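LPP20 lipofamily protein (Helicobacter pylori R046Wa, PDB 4KZS) is a secreted protein of unknown function, built round a three-helix bundle and possibly linked to the outer membrane and the Tol-Pal system. Local coordinates at residues A[32-44]-A[95-107]. Numbering follows the deposited sequence.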
loop_
_atom_site.group_PDB
_atom_site.type_symbol
_atom_site.label_atom_id
_atom_site.label_comp_id
_atom_site.label_asym_id
_atom_site.label_seq_id
_atom_site.Cartn_x
_atom_site.Cartn_y
_atom_site.Cartn_z
ATOM N N SER A 32 8.598 25.123 13.981
ATOM C CA SER A 32 8.678 24.734 15.359
ATOM C C SER A 32 7.618 23.670 15.615
ATOM O O SER A 32 7.963 22.538 16.004
ATOM C CB SER A 32 8.527 25.959 16.261
ATOM O OG SER A 32 8.566 25.584 17.611
ATOM N N LYS A 33 6.349 24.029 15.355
ATOM C CA LYS A 33 5.229 23.073 15.353
ATOM C C LYS A 33 5.644 21.736 14.759
ATOM O O LYS A 33 5.553 20.690 15.448
ATOM C CB LYS A 33 3.995 23.650 14.645
ATOM C CG LYS A 33 3.299 24.718 15.479
ATOM C CD LYS A 33 1.957 25.221 14.928
ATOM C CE LYS A 33 1.846 26.761 15.146
ATOM N NZ LYS A 33 0.534 27.449 14.875
ATOM N N GLN A 34 6.175 21.753 13.528
ATOM C CA GLN A 34 6.575 20.484 12.906
ATOM C C GLN A 34 7.649 19.731 13.665
ATOM O O GLN A 34 7.533 18.506 13.807
ATOM C CB GLN A 34 6.968 20.625 11.454
ATOM C CG GLN A 34 5.863 21.187 10.556
ATOM C CD GLN A 34 4.504 20.453 10.635
ATOM O OE1 GLN A 34 4.420 19.217 10.802
ATOM N NE2 GLN A 34 3.428 21.225 10.489
ATOM N N LYS A 35 8.663 20.428 14.192
ATOM C CA LYS A 35 9.773 19.708 14.881
ATOM C C LYS A 35 9.123 19.102 16.144
ATOM O O LYS A 35 9.446 17.987 16.513
ATOM C CB LYS A 35 11.065 20.577 15.121
ATOM C CG LYS A 35 12.324 19.924 15.805
ATOM C CD LYS A 35 13.308 20.915 16.572
ATOM C CE LYS A 35 14.210 20.294 17.708
ATOM N NZ LYS A 35 15.036 21.124 18.692
ATOM N N ALA A 36 8.141 19.782 16.742
ATOM C CA ALA A 36 7.576 19.292 17.995
ATOM C C ALA A 36 6.680 18.044 17.771
ATOM O O ALA A 36 6.739 17.108 18.556
ATOM C CB ALA A 36 6.837 20.411 18.695
ATOM N N LEU A 37 5.868 17.995 16.708
ATOM C CA LEU A 37 5.102 16.755 16.414
ATOM C C LEU A 37 6.022 15.597 16.149
ATOM O O LEU A 37 5.840 14.482 16.672
ATOM C CB LEU A 37 4.298 16.846 15.131
ATOM C CG LEU A 37 2.974 17.554 15.014
ATOM C CD1 LEU A 37 2.279 16.858 13.854
ATOM C CD2 LEU A 37 2.196 17.412 16.309
ATOM N N ALA A 38 6.972 15.828 15.244
ATOM C CA ALA A 38 7.914 14.789 14.907
ATOM C C ALA A 38 8.418 14.245 16.221
ATOM O O ALA A 38 8.314 13.043 16.498
ATOM C CB ALA A 38 9.038 15.366 14.107
ATOM N N ASP A 39 8.860 15.150 17.091
ATOM C CA ASP A 39 9.464 14.708 18.313
ATOM C C ASP A 39 8.461 13.976 19.176
ATOM O O ASP A 39 8.807 13.046 19.911
ATOM C CB ASP A 39 10.137 15.849 19.044
ATOM C CG ASP A 39 10.680 15.421 20.361
ATOM O OD1 ASP A 39 11.484 14.454 20.400
ATOM O OD2 ASP A 39 10.267 16.024 21.366
ATOM N N LEU A 40 7.203 14.371 19.049
ATOM C CA LEU A 40 6.111 13.707 19.785
ATOM C C LEU A 40 5.818 12.294 19.255
ATOM O O LEU A 40 5.663 11.362 20.084
ATOM C CB LEU A 40 4.830 14.577 19.766
ATOM C CG LEU A 40 3.572 13.796 20.055
ATOM C CD1 LEU A 40 3.707 13.122 21.393
ATOM C CD2 LEU A 40 2.465 14.783 20.166
ATOM N N VAL A 41 5.750 12.132 17.917
ATOM C CA VAL A 41 5.532 10.817 17.345
ATOM C C VAL A 41 6.672 9.929 17.742
ATOM O O VAL A 41 6.456 8.788 18.179
ATOM C CB VAL A 41 5.403 10.814 15.800
ATOM C CG1 VAL A 41 4.162 11.568 15.326
ATOM C CG2 VAL A 41 6.626 11.404 15.137
ATOM N N ALA A 42 7.890 10.474 17.619
ATOM C CA ALA A 42 9.148 9.753 17.932
ATOM C C ALA A 42 9.130 9.305 19.340
ATOM O O ALA A 42 9.598 8.225 19.667
ATOM C CB ALA A 42 10.361 10.644 17.711
ATOM N N SER A 43 8.557 10.137 20.192
ATOM C CA SER A 43 8.540 9.832 21.600
ATOM C C SER A 43 7.494 8.759 21.904
ATOM O O SER A 43 7.716 7.898 22.768
ATOM C CB SER A 43 8.289 11.116 22.388
ATOM O OG SER A 43 7.721 10.818 23.658
ATOM N N ILE A 44 6.345 8.819 21.210
ATOM C CA ILE A 44 5.328 7.788 21.364
ATOM C C ILE A 44 5.814 6.456 20.772
ATOM O O ILE A 44 5.577 5.403 21.379
ATOM C CB ILE A 44 4.025 8.158 20.690
ATOM C CG1 ILE A 44 3.468 9.499 21.198
ATOM C CG2 ILE A 44 2.995 7.081 20.955
ATOM C CD1 ILE A 44 2.370 10.002 20.285
ATOM N N TYR A 95 11.861 29.970 17.527
ATOM C CA TYR A 95 10.560 29.612 18.053
ATOM C C TYR A 95 10.645 28.272 18.761
ATOM O O TYR A 95 11.505 27.409 18.432
ATOM C CB TYR A 95 9.549 29.575 16.929
ATOM C CG TYR A 95 9.498 30.861 16.156
ATOM C CD1 TYR A 95 10.584 31.284 15.361
ATOM C CD2 TYR A 95 8.353 31.671 16.214
ATOM C CE1 TYR A 95 10.526 32.496 14.663
ATOM C CE2 TYR A 95 8.277 32.878 15.523
ATOM C CZ TYR A 95 9.356 33.280 14.755
ATOM O OH TYR A 95 9.216 34.476 14.104
ATOM N N TYR A 96 9.769 28.106 19.743
ATOM C CA TYR A 96 9.713 26.864 20.491
ATOM C C TYR A 96 8.254 26.512 20.596
ATOM O O TYR A 96 7.394 27.394 20.797
ATOM C CB TYR A 96 10.325 27.058 21.891
ATOM C CG TYR A 96 10.101 25.908 22.857
ATOM C CD1 TYR A 96 10.998 24.859 22.946
ATOM C CD2 TYR A 96 8.998 25.894 23.718
ATOM C CE1 TYR A 96 10.795 23.818 23.850
ATOM C CE2 TYR A 96 8.805 24.857 24.628
ATOM C CZ TYR A 96 9.705 23.838 24.672
ATOM O OH TYR A 96 9.500 22.838 25.544
ATOM N N THR A 97 7.969 25.222 20.470
ATOM C CA THR A 97 6.601 24.684 20.557
ATOM C C THR A 97 6.702 23.392 21.372
ATOM O O THR A 97 7.671 22.569 21.227
ATOM C CB THR A 97 6.018 24.388 19.155
ATOM O OG1 THR A 97 5.982 25.592 18.371
ATOM C CG2 THR A 97 4.602 23.890 19.230
ATOM N N ARG A 98 5.753 23.205 22.274
ATOM C CA ARG A 98 5.691 21.911 22.910
ATOM C C ARG A 98 4.240 21.404 22.836
ATOM O O ARG A 98 3.316 22.185 22.946
ATOM C CB ARG A 98 6.188 22.078 24.317
ATOM C CG ARG A 98 6.098 20.850 25.192
ATOM C CD ARG A 98 5.719 21.451 26.537
ATOM N NE ARG A 98 6.520 20.838 27.549
ATOM C CZ ARG A 98 6.327 20.982 28.836
ATOM N NH1 ARG A 98 5.390 21.792 29.308
ATOM N NH2 ARG A 98 7.126 20.334 29.640
ATOM N N VAL A 99 4.068 20.106 22.621
ATOM C CA VAL A 99 2.791 19.519 22.313
ATOM C C VAL A 99 2.688 18.285 23.123
ATOM O O VAL A 99 3.674 17.776 23.601
ATOM C CB VAL A 99 2.660 19.069 20.854
ATOM C CG1 VAL A 99 2.745 20.244 19.930
ATOM C CG2 VAL A 99 3.794 18.159 20.494
ATOM N N ARG A 100 1.459 17.846 23.350
ATOM C CA ARG A 100 1.207 16.617 24.061
ATOM C C ARG A 100 -0.070 15.991 23.579
ATOM O O ARG A 100 -0.888 16.627 22.853
ATOM C CB ARG A 100 1.094 16.902 25.530
ATOM C CG ARG A 100 -0.088 17.777 25.873
ATOM C CD ARG A 100 -0.153 17.937 27.370
ATOM N NE ARG A 100 -1.426 18.527 27.786
ATOM C CZ ARG A 100 -1.849 18.542 29.057
ATOM N NH1 ARG A 100 -1.107 18.042 30.037
ATOM N NH2 ARG A 100 -2.999 19.077 29.360
ATOM N N ILE A 101 -0.274 14.743 23.979
ATOM C CA ILE A 101 -1.513 14.058 23.622
ATOM C C ILE A 101 -1.784 13.053 24.649
ATOM O O ILE A 101 -0.855 12.424 25.151
ATOM C CB ILE A 101 -1.412 13.321 22.291
ATOM C CG1 ILE A 101 -2.780 12.797 21.885
ATOM C CG2 ILE A 101 -0.352 12.193 22.330
ATOM C CD1 ILE A 101 -2.906 12.512 20.384
ATOM N N ASN A 102 -3.067 12.928 24.964
ATOM C CA ASN A 102 -3.595 11.948 25.888
ATOM C C ASN A 102 -3.321 10.527 25.399
ATOM O O ASN A 102 -3.633 10.177 24.288
ATOM C CB ASN A 102 -5.085 12.173 25.973
ATOM C CG ASN A 102 -5.730 11.259 26.964
ATOM O OD1 ASN A 102 -6.023 10.105 26.657
ATOM N ND2 ASN A 102 -5.963 11.764 28.161
ATOM N N GLN A 103 -2.722 9.702 26.212
ATOM C CA GLN A 103 -2.462 8.345 25.778
ATOM C C GLN A 103 -3.696 7.638 25.314
ATOM O O GLN A 103 -3.660 6.957 24.273
ATOM C CB GLN A 103 -1.774 7.541 26.856
ATOM C CG GLN A 103 -0.285 7.776 26.805
ATOM C CD GLN A 103 0.482 6.859 27.720
ATOM O OE1 GLN A 103 0.571 7.103 28.936
ATOM N NE2 GLN A 103 1.048 5.793 27.144
ATOM N N ASN A 104 -4.796 7.811 26.031
ATOM C CA ASN A 104 -6.010 7.123 25.625
ATOM C C ASN A 104 -6.611 7.670 24.321
ATOM O O ASN A 104 -7.026 6.907 23.449
ATOM C CB ASN A 104 -7.008 7.008 26.786
ATOM C CG ASN A 104 -6.464 6.125 27.921
ATOM O OD1 ASN A 104 -5.896 5.046 27.671
ATOM N ND2 ASN A 104 -6.613 6.589 29.178
ATOM N N LEU A 105 -6.640 8.983 24.170
ATOM C CA LEU A 105 -7.064 9.546 22.905
ATOM C C LEU A 105 -6.139 9.123 21.762
ATOM O O LEU A 105 -6.564 9.009 20.599
ATOM C CB LEU A 105 -7.053 11.062 22.994
ATOM C CG LEU A 105 -8.408 11.573 23.503
ATOM C CD1 LEU A 105 -8.370 13.071 23.684
ATOM C CD2 LEU A 105 -9.386 11.210 22.382
ATOM N N PHE A 106 -4.877 8.867 22.082
ATOM C CA PHE A 106 -3.993 8.437 21.071
ATOM C C PHE A 106 -4.420 7.049 20.625
ATOM O O PHE A 106 -4.464 6.810 19.439
ATOM C CB PHE A 106 -2.545 8.407 21.562
ATOM C CG PHE A 106 -1.658 7.629 20.663
ATOM C CD1 PHE A 106 -1.158 6.407 21.059
ATOM C CD2 PHE A 106 -1.347 8.102 19.404
ATOM C CE1 PHE A 106 -0.296 5.650 20.212
ATOM C CE2 PHE A 106 -0.523 7.363 18.544
ATOM C CZ PHE A 106 -0.017 6.099 18.939
ATOM N N LEU A 107 -4.712 6.145 21.558
ATOM C CA LEU A 107 -5.122 4.798 21.172
ATOM C C LEU A 107 -6.446 4.803 20.436
ATOM O O LEU A 107 -6.606 4.049 19.494
ATOM C CB LEU A 107 -5.274 3.856 22.367
ATOM C CG LEU A 107 -3.989 3.593 23.112
ATOM C CD1 LEU A 107 -4.263 2.879 24.429
ATOM C CD2 LEU A 107 -3.039 2.803 22.209
#
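S32 and T97 meet by their hydroxyls where helix 29-53 packs on the middle strand, 94-102, of a three-stranded antiparallel sheet, a two-layer alpha-beta packing in the LPP20 lipoprotein family region. Residues 32-44 and 95-102 run the same way at 36°, their axes 7.0 Å apart at closest. Packing is tight at this first end, because small residues let the backbones close in. A chi1 of 178° swings S32 OG away from its backbone N and onto the strand, where it shares a 2.7 Å hydrogen bond with T97 OG1; a weak one reaches G24 O. One turn on, A36 CB sits 3.4 Å from T97 O. V99 sets its CG2 methyl 3.7 Å from A36 O and 3.6 Å from L40 CD2. Partly exposed K33 borders this end, its CG near the T97 side chain.

Further along the layers diverge, CA spacing widening from 5.6 Å at S32-T97 to 9.0 Å at I44-Q103, and larger side chains bridge the gap: I44 lies roughly perpendicular to I101, touching CG2 with its CD1. R98 and R100 leave the strand turned from the helix, R100 in a salt bridge with E84. N102 OD1 caps helix 103-121 by accepting from L105 N, and this helix brings F106 back. I44 CG2 lies over one face of the F106 ring, a CH-pi contact 3.6 Å above its plane, displaced toward the CE1-CZ rim.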